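Glycerol Dehydrogenase (PDB 5XN8) catalyses the NAD-dependent oxidation of glycerol to dihydroxyacetone, as a metal-dependent member of the iron-containing alcohol dehydrogenase family. Local coordinates at residues A[42-45]-A[46-49]. Sequence-based numbering, arbitrary orientation.
Sequences KLAG and DKVL
Lys42 meets Asp46 one turn further along a continuous helix, but loosely: Asp46 OD2 stands 4.1 Å from Lys42 O, and the two charged ends do not pair, since Lys42 NZ lies 6.2 Å from Asp46 OD2. At that separation any attraction between the opposite charges is probably weak, and both residues are exposed. Next comes Leu43, whose CB points away from residues 46-49; its contact is made by the carbonyl, with Lys47 CE near Leu43 O. Residues 42-45 include a wider pi-type turn, and Ala44 departs from regular helix with a phi of -124°; from Gly45 on the angles are alpha-helical. Ala44 O is closely surrounded. It accepts a bond from Val48 N at 3.3 Å, with the donor tilted from the carbonyl plane, while aliphatic carbons close in around it. Lys47 CG, held between its own backbone N and carbonyl carbon by a chi1 of 66°, approaches to 3.1 Å of Ala44 O, and Val48 CG2 reaches it at 3.2 Å. These residues belong to helix 38-54, the crossover of a right-handed beta-alpha-beta unit that links parallel strands 31-36 and 58-63 in the Rossmann-like nucleotide-binding part of the fold. Consistent with that setting, the side chain of Ala44 lies about 5 Å from that of Thr116, a likely NAD(+)-binding residue. Lys47 and Val48 touch Ser18 of helix 17-20, while Leu49 packs against Leu59 and Ala61 of strand 58-63. Gly45 ends the first segment with a straighter bond: Leu49 N donates to Gly45 O at 3.0 Å, with an N-H...O angle of 166°. The branch point of the same leucine lies alongside this carbonyl, Leu49 CG being 3.4 Å from Gly45 O.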
# COMPACT_ATOMS: atom_id res chain seq x y z
N LYS A 42 1.65 -56.69 -2.58
CA LYS A 42 0.90 -56.95 -3.82
C LYS A 42 0.61 -55.66 -4.62
O LYS A 42 0.59 -55.70 -5.86
CB LYS A 42 -0.41 -57.70 -3.53
CG LYS A 42 -0.99 -58.40 -4.75
CD LYS A 42 -2.41 -58.92 -4.51
CE LYS A 42 -3.21 -59.02 -5.81
NZ LYS A 42 -2.77 -60.14 -6.70
N LEU A 43 0.39 -54.55 -3.92
CA LEU A 43 0.03 -53.27 -4.55
C LEU A 43 1.21 -52.65 -5.29
O LEU A 43 1.09 -52.33 -6.48
CB LEU A 43 -0.54 -52.29 -3.50
CG LEU A 43 -0.87 -50.82 -3.87
CD1 LEU A 43 -1.49 -50.65 -5.26
CD2 LEU A 43 -1.75 -50.17 -2.81
N ALA A 44 2.32 -52.46 -4.57
CA ALA A 44 3.52 -51.81 -5.12
C ALA A 44 4.82 -52.63 -5.04
O ALA A 44 5.82 -52.21 -5.62
CB ALA A 44 3.72 -50.47 -4.44
N GLY A 45 4.81 -53.77 -4.35
CA GLY A 45 6.04 -54.54 -4.15
C GLY A 45 6.56 -55.17 -5.42
O GLY A 45 7.76 -55.09 -5.71
N ASP A 46 5.66 -55.80 -6.18
CA ASP A 46 6.04 -56.49 -7.42
C ASP A 46 6.61 -55.56 -8.49
O ASP A 46 7.52 -55.96 -9.22
CB ASP A 46 4.85 -57.30 -7.97
CG ASP A 46 4.48 -58.49 -7.09
OD1 ASP A 46 5.40 -59.27 -6.76
OD2 ASP A 46 3.28 -58.66 -6.74
N LYS A 47 6.08 -54.33 -8.58
CA LYS A 47 6.62 -53.33 -9.51
C LYS A 47 8.02 -52.87 -9.11
O LYS A 47 8.90 -52.73 -9.96
CB LYS A 47 5.69 -52.12 -9.68
CG LYS A 47 5.43 -51.21 -8.50
CD LYS A 47 4.63 -49.99 -8.91
CE LYS A 47 3.21 -50.36 -9.33
NZ LYS A 47 2.35 -49.16 -9.50
N VAL A 48 8.22 -52.63 -7.81
CA VAL A 48 9.52 -52.19 -7.26
C VAL A 48 10.61 -53.21 -7.53
O VAL A 48 11.71 -52.86 -7.94
CB VAL A 48 9.43 -51.91 -5.74
CG1 VAL A 48 10.81 -51.76 -5.09
CG2 VAL A 48 8.60 -50.66 -5.48
N LEU A 49 10.30 -54.48 -7.28
CA LEU A 49 11.23 -55.57 -7.53
C LEU A 49 11.60 -55.69 -9.01
O LEU A 49 12.78 -55.85 -9.34
CB LEU A 49 10.68 -56.91 -7.01
CG LEU A 49 10.53 -57.02 -5.48
CD1 LEU A 49 9.69 -58.25 -5.12
CD2 LEU A 49 11.87 -57.06 -4.78